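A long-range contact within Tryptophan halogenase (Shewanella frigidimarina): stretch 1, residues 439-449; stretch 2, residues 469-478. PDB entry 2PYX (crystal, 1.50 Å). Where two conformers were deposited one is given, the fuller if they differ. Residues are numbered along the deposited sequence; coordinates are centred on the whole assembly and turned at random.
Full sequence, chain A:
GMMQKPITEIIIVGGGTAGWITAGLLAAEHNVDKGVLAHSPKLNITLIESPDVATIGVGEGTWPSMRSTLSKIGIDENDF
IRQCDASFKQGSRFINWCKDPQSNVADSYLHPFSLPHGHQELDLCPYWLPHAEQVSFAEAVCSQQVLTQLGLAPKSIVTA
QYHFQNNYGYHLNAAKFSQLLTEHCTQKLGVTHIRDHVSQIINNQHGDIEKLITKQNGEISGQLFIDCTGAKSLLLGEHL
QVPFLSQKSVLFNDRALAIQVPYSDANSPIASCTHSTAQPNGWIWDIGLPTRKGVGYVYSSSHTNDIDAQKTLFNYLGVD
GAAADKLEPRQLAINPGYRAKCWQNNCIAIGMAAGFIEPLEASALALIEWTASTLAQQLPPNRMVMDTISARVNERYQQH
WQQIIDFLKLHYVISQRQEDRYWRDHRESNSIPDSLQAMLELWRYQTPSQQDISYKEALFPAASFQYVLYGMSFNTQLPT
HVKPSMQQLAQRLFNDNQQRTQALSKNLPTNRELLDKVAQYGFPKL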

# COMPACT_ATOMS: atom_id res chain seq x y z
N MSE A 439 -17.23 3.88 15.26
CA MSE A 439 -17.71 3.41 13.96
C MSE A 439 -18.40 2.06 14.05
O MSE A 439 -19.43 1.83 13.43
CB MSE A 439 -16.59 3.34 12.96
CG MSE A 439 -16.09 4.69 12.48
SE MSE A 439 -17.53 5.76 11.57
CE MSE A 439 -17.56 6.54 12.76
N LEU A 440 -17.81 1.16 14.82
CA LEU A 440 -18.40 -0.18 14.99
C LEU A 440 -19.80 -0.11 15.58
O LEU A 440 -20.67 -0.87 15.20
CB LEU A 440 -17.48 -1.04 15.86
CG LEU A 440 -16.21 -1.52 15.16
CD1 LEU A 440 -15.26 -2.12 16.18
CD2 LEU A 440 -16.50 -2.44 13.99
N GLU A 441 -20.00 0.84 16.49
CA GLU A 441 -21.32 1.06 17.06
C GLU A 441 -22.26 1.65 16.02
O GLU A 441 -23.38 1.16 15.84
CB GLU A 441 -21.20 1.93 18.31
CG GLU A 441 -22.51 2.34 18.92
CD GLU A 441 -22.33 3.34 20.05
OE1 GLU A 441 -22.10 4.59 19.82
OE2 GLU A 441 -22.47 2.85 21.20
N LEU A 442 -21.81 2.69 15.31
CA LEU A 442 -22.65 3.31 14.30
C LEU A 442 -23.04 2.33 13.21
O LEU A 442 -24.20 2.30 12.77
CB LEU A 442 -21.93 4.51 13.70
CG LEU A 442 -22.67 5.31 12.65
CD1 LEU A 442 -23.95 5.86 13.23
CD2 LEU A 442 -21.80 6.42 12.09
N TRP A 443 -22.09 1.47 12.79
CA TRP A 443 -22.33 0.60 11.65
C TRP A 443 -23.26 -0.56 11.99
O TRP A 443 -23.74 -1.21 11.07
CB TRP A 443 -21.00 0.11 11.08
CG TRP A 443 -20.19 1.20 10.50
CD1 TRP A 443 -20.65 2.39 9.99
CD2 TRP A 443 -18.77 1.21 10.29
NE1 TRP A 443 -19.60 3.13 9.48
CE2 TRP A 443 -18.44 2.43 9.65
CE3 TRP A 443 -17.74 0.32 10.60
CZ2 TRP A 443 -17.12 2.77 9.34
CZ3 TRP A 443 -16.43 0.67 10.29
CH2 TRP A 443 -16.15 1.88 9.68
N ARG A 444 -23.53 -0.79 13.27
CA ARG A 444 -24.62 -1.71 13.62
C ARG A 444 -25.95 -1.22 13.07
O ARG A 444 -26.86 -2.01 12.86
CB ARG A 444 -24.73 -1.86 15.12
CG ARG A 444 -23.62 -2.59 15.77
CD ARG A 444 -23.78 -2.56 17.28
NE ARG A 444 -24.98 -3.29 17.68
CZ ARG A 444 -25.57 -3.24 18.88
NH1 ARG A 444 -25.08 -2.47 19.84
NH2 ARG A 444 -26.65 -3.97 19.11
N TYR A 445 -26.05 0.09 12.86
CA TYR A 445 -27.33 0.74 12.58
C TYR A 445 -27.42 1.38 11.22
O TYR A 445 -28.53 1.64 10.73
CB TYR A 445 -27.70 1.75 13.68
CG TYR A 445 -27.82 1.09 15.01
CD1 TYR A 445 -28.93 0.32 15.30
CD2 TYR A 445 -26.81 1.18 15.95
CE1 TYR A 445 -29.03 -0.33 16.50
CE2 TYR A 445 -26.91 0.54 17.16
CZ TYR A 445 -28.02 -0.21 17.43
OH TYR A 445 -28.15 -0.87 18.66
N GLN A 446 -26.29 1.63 10.58
CA GLN A 446 -26.28 2.15 9.21
C GLN A 446 -25.00 1.73 8.49
O GLN A 446 -23.98 1.48 9.13
CB GLN A 446 -26.44 3.66 9.16
CG GLN A 446 -25.31 4.44 9.82
CD GLN A 446 -25.53 5.93 9.73
OE1 GLN A 446 -26.67 6.41 9.87
NE2 GLN A 446 -24.46 6.69 9.45
N THR A 447 -25.03 1.67 7.17
CA THR A 447 -23.84 1.30 6.45
C THR A 447 -22.76 2.37 6.53
O THR A 447 -23.07 3.57 6.68
CB THR A 447 -24.11 1.00 4.97
OG1 THR A 447 -24.59 2.18 4.33
CG2 THR A 447 -25.12 -0.12 4.83
N PRO A 448 -21.49 1.97 6.37
CA PRO A 448 -20.42 2.96 6.17
C PRO A 448 -20.75 3.80 4.95
O PRO A 448 -21.35 3.32 3.98
CB PRO A 448 -19.16 2.12 5.92
CG PRO A 448 -19.51 0.71 6.56
CD PRO A 448 -20.99 0.58 6.29
N SER A 449 -20.40 5.08 5.02
CA SER A 449 -20.64 5.96 3.89
C SER A 449 -19.60 7.04 3.82
O SER A 449 -18.79 7.19 4.71
CB SER A 449 -22.04 6.59 3.96
OG SER A 449 -22.00 7.64 4.90
N LEU A 469 -16.20 -4.86 6.00
CA LEU A 469 -17.25 -5.07 6.98
C LEU A 469 -18.21 -6.17 6.51
O LEU A 469 -18.54 -7.08 7.26
CB LEU A 469 -18.01 -3.76 7.21
CG LEU A 469 -18.93 -3.65 8.41
CD1 LEU A 469 -18.18 -3.71 9.72
CD2 LEU A 469 -19.71 -2.35 8.38
N TYR A 470 -18.69 -6.04 5.28
CA TYR A 470 -19.68 -6.98 4.76
C TYR A 470 -19.06 -8.21 4.15
O TYR A 470 -19.71 -9.27 4.08
CB TYR A 470 -20.65 -6.27 3.83
CG TYR A 470 -21.39 -5.18 4.58
CD1 TYR A 470 -22.12 -5.44 5.75
CD2 TYR A 470 -21.25 -3.85 4.21
CE1 TYR A 470 -22.71 -4.44 6.49
CE2 TYR A 470 -21.87 -2.83 4.96
CZ TYR A 470 -22.58 -3.11 6.08
OH TYR A 470 -23.16 -2.11 6.83
N GLY A 471 -17.80 -8.14 3.72
CA GLY A 471 -17.07 -9.35 3.40
C GLY A 471 -17.05 -10.32 4.57
O GLY A 471 -17.13 -11.56 4.37
N MSE A 472 -16.93 -9.78 5.76
CA MSE A 472 -16.86 -10.56 6.98
C MSE A 472 -18.20 -10.73 7.67
O MSE A 472 -18.27 -11.07 8.85
CB MSE A 472 -15.79 -9.96 7.90
CG MSE A 472 -14.45 -9.94 7.25
SE MSE A 472 -13.02 -9.37 8.51
CE MSE A 472 -13.10 -10.95 9.77
N SER A 473 -19.30 -10.51 6.94
CA SER A 473 -20.65 -10.86 7.40
C SER A 473 -21.15 -10.08 8.60
O SER A 473 -22.03 -10.53 9.34
CB SER A 473 -20.74 -12.36 7.67
OG SER A 473 -20.44 -13.05 6.48
N PHE A 474 -20.64 -8.85 8.76
CA PHE A 474 -21.13 -7.99 9.83
C PHE A 474 -22.59 -7.62 9.61
O PHE A 474 -22.99 -7.36 8.47
CB PHE A 474 -20.27 -6.74 9.85
CG PHE A 474 -20.55 -5.80 11.00
CD1 PHE A 474 -19.80 -5.86 12.16
CD2 PHE A 474 -21.49 -4.76 10.87
CE1 PHE A 474 -19.99 -4.94 13.17
CE2 PHE A 474 -21.67 -3.88 11.89
CZ PHE A 474 -20.94 -3.95 13.03
N ASN A 475 -23.39 -7.63 10.67
CA ASN A 475 -24.81 -7.31 10.56
C ASN A 475 -25.11 -5.84 10.81
O ASN A 475 -24.71 -5.29 11.84
CB ASN A 475 -25.62 -8.16 11.53
CG ASN A 475 -25.65 -9.62 11.16
OD1 ASN A 475 -25.41 -10.47 12.00
ND2 ASN A 475 -25.98 -9.93 9.91
N THR A 476 -25.84 -5.24 9.86
CA THR A 476 -26.29 -3.85 9.95
C THR A 476 -27.81 -3.87 9.85
O THR A 476 -28.37 -4.57 8.98
CB THR A 476 -25.69 -3.01 8.84
OG1 THR A 476 -24.27 -2.95 9.04
CG2 THR A 476 -26.22 -1.63 8.82
N GLN A 477 -28.46 -3.14 10.74
CA GLN A 477 -29.92 -2.98 10.72
C GLN A 477 -30.39 -2.49 9.36
O GLN A 477 -29.80 -1.55 8.79
CB GLN A 477 -30.34 -2.01 11.83
CG GLN A 477 -31.84 -1.81 12.05
CD GLN A 477 -32.13 -1.18 13.37
OE1 GLN A 477 -31.90 -0.00 13.56
NE2 GLN A 477 -32.62 -1.98 14.31
N LEU A 478 -31.44 -3.10 8.82
CA LEU A 478 -31.92 -2.69 7.49
C LEU A 478 -32.54 -1.30 7.51
O LEU A 478 -33.24 -0.94 8.45
CB LEU A 478 -32.93 -3.68 6.95
CG LEU A 478 -32.54 -5.14 6.84
CD1 LEU A 478 -33.66 -5.86 6.11
CD2 LEU A 478 -31.25 -5.30 6.09
O HOH W 1 -29.67 1.10 8.15
O HOH W 2 -31.07 1.68 11.70

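The most unusual feature here is a relay of two hydroxyls that ends on a backbone carbonyl. Y470 OH donates to T476 OG1 at 2.6 Å, within its own stretch, and T476 OG1 in turn donates to W443 O at 2.7 Å, across the contact. A buried threonine thus spends its hydroxyl as both acceptor and donor, and the tyrosine braces the side chain that makes the crossing.

One residue further along, the backbones meet directly. Q477 N donates to R444 O at 2.9 Å, with an N-H...O angle of 173°, close to straight. R444 O also receives a CA-H...O contact from T476 CA, at 3.5 Å. Consecutive carbonyls, W443 O and R444 O, are therefore served by consecutive residues, T476 by its side chain and Q477 by its backbone. Water carries the pattern outward: one molecule donates to Y445 O and Q477 O, at 2.9 and 2.7 Å, and a second donates to Y445 O and Q477 OE1, at 2.7 and 2.6 Å.

Around this polar seam the packing is mostly apolar, though the F474 ring edge lies against backbone carbonyls. F474, its CA-to-CB bond pointing toward stretch 1, presents its ring edge to backbone atoms, with CE2 3.5 Å from W443 O and CZ 3.8 Å from L440 O. F474 CE2 also lies 4.1 Å from W443 CB. L469 CD2 touches two partners, 3.9 Å from W443 CB and 3.6 Å from P448 CG, so a single methyl touches two residues five apart in stretch 1. P448 CD also packs against Y470 CE2 at 3.8 Å, while T476 CG2 reaches Q446 C at 3.6 Å.

The rule to read here is economy: T476 bonds through its hydroxyl and packs through its methyl, and Y470 supports both the relay and the proline.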